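PDB 5XH8: extracellular invertase from Aspergillus kawachii, which cleaves beta-fructofuranosides, probably sucrose, and has high transfructosylation activity, which probably yields fructooligosaccharides such as 1-kestose. Local coordinates for residues A[251-256]-A[374-379]; A[266-271]-A[290-295]. All blocks are in the same frame, centred on the assembly; numbering follows the deposited sequence.

Contact 1. Residues A[251-256]-A[374-379]; sequences NVFSLD and RELRVL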
# COMPACT_ATOMS: atom_id res chain seq x y z
N ASN A 251 3.69 22.46 -8.61
CA ASN A 251 4.22 23.25 -7.50
C ASN A 251 3.16 24.29 -7.12
O ASN A 251 2.50 24.81 -8.00
CB ASN A 251 5.44 24.05 -7.92
CG ASN A 251 6.63 23.21 -8.35
OD1 ASN A 251 6.53 22.08 -8.84
ND2 ASN A 251 7.74 23.80 -8.21
N VAL A 252 3.09 24.65 -5.84
CA VAL A 252 2.19 25.70 -5.34
C VAL A 252 3.00 26.64 -4.44
O VAL A 252 3.81 26.20 -3.60
CB VAL A 252 1.01 25.11 -4.55
CG1 VAL A 252 0.06 26.20 -4.06
CG2 VAL A 252 0.23 24.13 -5.41
N PHE A 253 2.80 27.94 -4.66
CA PHE A 253 3.57 28.98 -3.97
C PHE A 253 2.83 30.30 -4.11
O PHE A 253 1.80 30.40 -4.78
CB PHE A 253 5.00 29.09 -4.55
CG PHE A 253 5.03 29.21 -6.04
CD1 PHE A 253 4.90 28.09 -6.86
CD2 PHE A 253 5.14 30.47 -6.65
CE1 PHE A 253 4.89 28.21 -8.24
CE2 PHE A 253 5.15 30.59 -8.02
CZ PHE A 253 5.02 29.47 -8.82
N SER A 254 3.33 31.31 -3.42
CA SER A 254 2.65 32.58 -3.37
C SER A 254 3.69 33.70 -3.41
O SER A 254 4.74 33.63 -2.77
CB SER A 254 1.73 32.65 -2.12
OG SER A 254 2.46 32.46 -0.91
N LEU A 255 3.35 34.74 -4.17
CA LEU A 255 4.29 35.79 -4.56
C LEU A 255 3.76 37.22 -4.30
O LEU A 255 2.55 37.47 -4.31
CB LEU A 255 4.56 35.67 -6.07
CG LEU A 255 5.10 34.34 -6.61
CD1 LEU A 255 5.22 34.38 -8.14
CD2 LEU A 255 6.42 34.01 -5.93
N ASP A 256 4.70 38.14 -4.11
CA ASP A 256 4.44 39.57 -4.30
C ASP A 256 5.40 40.12 -5.36
O ASP A 256 6.02 39.34 -6.12
CB ASP A 256 4.52 40.32 -2.95
CG ASP A 256 5.88 40.29 -2.31
OD1 ASP A 256 6.93 39.93 -2.94
OD2 ASP A 256 5.92 40.62 -1.13
N ARG A 374 15.64 30.27 -11.77
CA ARG A 374 14.85 31.46 -12.08
C ARG A 374 14.10 31.95 -10.83
O ARG A 374 13.50 31.16 -10.08
CB ARG A 374 13.86 31.17 -13.19
CG ARG A 374 14.52 30.91 -14.52
CD ARG A 374 13.60 30.40 -15.60
NE ARG A 374 14.42 30.12 -16.79
CZ ARG A 374 13.98 29.57 -17.92
NH1 ARG A 374 12.72 29.20 -18.07
NH2 ARG A 374 14.84 29.38 -18.91
N GLU A 375 14.18 33.27 -10.60
CA GLU A 375 13.35 33.97 -9.62
C GLU A 375 11.97 34.19 -10.23
O GLU A 375 11.86 34.63 -11.38
CB GLU A 375 13.98 35.32 -9.20
CG GLU A 375 15.15 35.13 -8.27
CD GLU A 375 15.85 36.43 -7.92
OE1 GLU A 375 15.19 37.46 -7.99
OE2 GLU A 375 17.05 36.43 -7.55
N LEU A 376 10.93 33.83 -9.46
CA LEU A 376 9.56 34.12 -9.84
C LEU A 376 8.99 35.19 -8.90
O LEU A 376 9.24 35.17 -7.67
CB LEU A 376 8.70 32.87 -9.79
CG LEU A 376 9.15 31.68 -10.65
CD1 LEU A 376 8.05 30.62 -10.62
CD2 LEU A 376 9.47 32.07 -12.08
N ARG A 377 8.27 36.15 -9.48
CA ARG A 377 7.66 37.26 -8.71
C ARG A 377 6.49 37.83 -9.48
O ARG A 377 6.31 37.53 -10.67
CB ARG A 377 8.69 38.36 -8.40
CG ARG A 377 9.12 39.21 -9.60
CD ARG A 377 10.28 40.13 -9.26
NE ARG A 377 10.63 41.04 -10.36
CZ ARG A 377 9.94 42.13 -10.74
NH1 ARG A 377 8.78 42.48 -10.14
NH2 ARG A 377 10.38 42.85 -11.77
N VAL A 378 5.68 38.67 -8.82
CA VAL A 378 4.59 39.34 -9.53
C VAL A 378 5.21 40.51 -10.29
O VAL A 378 5.93 41.30 -9.70
CB VAL A 378 3.47 39.84 -8.58
CG1 VAL A 378 2.34 40.46 -9.39
CG2 VAL A 378 2.92 38.67 -7.77
N LEU A 379 5.00 40.57 -11.60
CA LEU A 379 5.58 41.63 -12.42
C LEU A 379 4.46 42.57 -12.81
O LEU A 379 3.40 42.12 -13.27
CB LEU A 379 6.26 41.07 -13.68
CG LEU A 379 6.73 42.12 -14.71
CD1 LEU A 379 7.79 43.03 -14.12
CD2 LEU A 379 7.25 41.47 -15.97
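F253, L255 and D256 meet L376, R377 and V378 in a buried packing of one sheet against another, inside the N-terminal beta-propeller domain of this GH32 enzyme. The two strands belong to different sheets, and their directions differ by 52°, so they converge toward the end of strand 250-255 instead of pairing along their length. At the wide end the ring of F253 sends its CZ to within 3.7 Å of L376 CD1, the two side chains crossing at about a right angle. Chi1 of 51° puts its CG between the backbone N and the carbonyl carbon, on the side of the other strand. L255, whose CG lies in plane at the edge of that ring, fills the middle. Its two methyls lie against one peptide of the other strand: CD2 is 3.5 Å from L376 O, and CD1 is 3.8 Å from R377 N. Nearer the backbone, L255 CB meets V378 CG2 at 3.8 Å. Where the strands come closest, the packing gives way to one backbone hydrogen bond, V378 N to D256 O, 2.8 Å long and nearly straight at the hydrogen (173°), although the nitrogen stands above the carbonyl plane. R377 CB lies against the same oxygen, 3.6 Å from D256 O, while the rest of the arginine leads away. D256 itself is held from its far end, its carboxylate taking bonds from N261 and from the backbone N of Y258 and G259. Strand 408-418, which pairs with 366-385, lines the contact through L414 on L255 and Q412 on V378; strand 341-348 adds F342 against L376, and strand 265-274 flanks 250-255 with F267 and T269 touching F253.

Contact 2. Residues A[266-271]-A[290-295]; sequences IFTTIG and LWVSGT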
# COMPACT_ATOMS: atom_id res chain seq x y z
N ILE A 266 -1.45 33.61 -5.17
CA ILE A 266 -1.15 32.18 -5.28
C ILE A 266 -0.98 31.76 -6.75
O ILE A 266 -1.81 32.06 -7.61
CB ILE A 266 -2.21 31.34 -4.55
CG1 ILE A 266 -2.09 31.55 -3.04
CG2 ILE A 266 -2.07 29.84 -4.86
CD1 ILE A 266 -3.30 31.07 -2.24
N PHE A 267 0.12 31.07 -7.00
CA PHE A 267 0.46 30.56 -8.34
C PHE A 267 0.77 29.07 -8.25
O PHE A 267 1.16 28.58 -7.18
CB PHE A 267 1.72 31.25 -8.85
CG PHE A 267 1.54 32.70 -9.25
CD1 PHE A 267 1.56 33.71 -8.29
CD2 PHE A 267 1.42 33.05 -10.59
CE1 PHE A 267 1.44 35.06 -8.66
CE2 PHE A 267 1.30 34.39 -10.97
CZ PHE A 267 1.30 35.39 -10.00
N THR A 268 0.62 28.37 -9.37
CA THR A 268 1.11 27.00 -9.50
C THR A 268 1.89 26.88 -10.80
O THR A 268 1.57 27.59 -11.78
CB THR A 268 -0.04 25.96 -9.44
OG1 THR A 268 0.48 24.62 -9.57
CG2 THR A 268 -1.09 26.22 -10.54
N THR A 269 2.93 26.05 -10.82
CA THR A 269 3.53 25.58 -12.09
C THR A 269 3.20 24.09 -12.28
O THR A 269 3.16 23.33 -11.31
CB THR A 269 5.03 25.86 -12.21
OG1 THR A 269 5.78 25.18 -11.20
CG2 THR A 269 5.31 27.37 -12.09
N ILE A 270 2.93 23.71 -13.53
CA ILE A 270 2.58 22.33 -13.86
C ILE A 270 3.12 21.97 -15.21
O ILE A 270 3.23 22.84 -16.07
CB ILE A 270 1.06 22.08 -13.96
CG1 ILE A 270 0.36 23.23 -14.71
CG2 ILE A 270 0.47 21.95 -12.58
CD1 ILE A 270 -0.98 22.82 -15.25
N GLY A 271 3.43 20.69 -15.38
CA GLY A 271 3.59 20.10 -16.69
C GLY A 271 2.23 19.57 -17.12
O GLY A 271 1.49 19.02 -16.31
N LEU A 290 3.82 25.01 -17.95
CA LEU A 290 2.92 26.15 -17.68
C LEU A 290 3.04 26.74 -16.27
O LEU A 290 3.47 26.06 -15.32
CB LEU A 290 1.47 25.71 -17.92
CG LEU A 290 1.11 25.04 -19.23
CD1 LEU A 290 -0.37 24.66 -19.25
CD2 LEU A 290 1.43 25.96 -20.39
N TRP A 291 2.69 28.02 -16.16
CA TRP A 291 2.40 28.69 -14.89
C TRP A 291 0.96 29.19 -14.92
O TRP A 291 0.39 29.42 -16.01
CB TRP A 291 3.38 29.85 -14.59
CG TRP A 291 3.24 31.05 -15.52
CD1 TRP A 291 3.99 31.31 -16.62
CD2 TRP A 291 2.30 32.14 -15.41
NE1 TRP A 291 3.60 32.48 -17.21
CE2 TRP A 291 2.56 33.02 -16.50
CE3 TRP A 291 1.26 32.46 -14.51
CZ2 TRP A 291 1.81 34.21 -16.73
CZ3 TRP A 291 0.51 33.65 -14.73
CH2 TRP A 291 0.79 34.50 -15.84
N VAL A 292 0.36 29.32 -13.74
CA VAL A 292 -1.05 29.71 -13.60
C VAL A 292 -1.23 30.51 -12.34
O VAL A 292 -0.77 30.10 -11.27
CB VAL A 292 -2.00 28.49 -13.50
CG1 VAL A 292 -3.47 28.93 -13.61
CG2 VAL A 292 -1.70 27.47 -14.58
N SER A 293 -1.91 31.66 -12.48
CA SER A 293 -2.30 32.50 -11.35
C SER A 293 -3.74 32.20 -11.03
O SER A 293 -4.52 31.93 -11.93
CB SER A 293 -2.17 33.99 -11.72
OG SER A 293 -2.61 34.82 -10.65
N GLY A 294 -4.12 32.25 -9.77
CA GLY A 294 -5.50 32.03 -9.41
C GLY A 294 -5.88 32.51 -8.04
O GLY A 294 -5.03 32.77 -7.18
N THR A 295 -7.19 32.63 -7.84
CA THR A 295 -7.73 33.01 -6.54
C THR A 295 -8.23 31.74 -5.89
O THR A 295 -8.64 30.80 -6.58
CB THR A 295 -8.87 34.05 -6.64
OG1 THR A 295 -9.90 33.54 -7.50
CG2 THR A 295 -8.37 35.40 -7.22
O HOH W 1 -4.28 34.21 -5.17
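T268 and I270 pair with V292 and L290 in hydrogen-bonded antiparallel register, joining the two strands of a propeller hairpin. Each pair is closed by two backbone bonds: T268 N reaches V292 O at 2.9 Å, with V292 N returning to T268 O, and I270 N reaches L290 O at 3.0 Å, with L290 N returning to I270 O. Toward I266 the ladder slackens. G294 N still gives a longer bond to I266 O, 3.2 Å, but the opposite link passes through a water, which accepts from I266 N and donates to G294 O at 2.6 Å. In the non-hydrogen-bonded pairs the amides turn outward: F267 and T269 bond to F253 and N251, while W291 and S293 bond to G310 and N307. Two hydroxyls are also taken, T268 OG1 by N251 O and Q206 NE2, and S293 OG by N307 OD1. That serine oxygen, anti to its backbone N (chi1 177°), lies 3.9 Å above the F267 ring plane, toward the rim, and S293 CB is 3.6 Å from F267 CE2. W291 meets the edge of the ring, its CZ3 3.9 Å from F267 CE2. On the other face T268 CG2 packs against V292 CB at 3.8 Å. The amides and carbonyls of these pairs are thus bonded within the sheet, with water standing in where the strands part, and the apolar groups are left to pack on both faces.

In the fold
Coming from the N terminus, 251-256 is the first of the four segments; the chain then turns and returns as strand 265-274 beside it. A second turn brings in strand 286-298, so contact 2 closes the shorter loop, its nearest ends 19 residues apart. Contact 1 closes only much later, when strand 366-385 comes back to 251-256, and the whole of contact 2 falls within that span. The two centres are about 9 Å apart and the contacts meet directly, L255 CD1 packing on F267 CD1. Contact 2 joins two neighbouring strands within one sheet, and contact 1 ties the 250-255 strand of that sheet to the sheet containing 366-385.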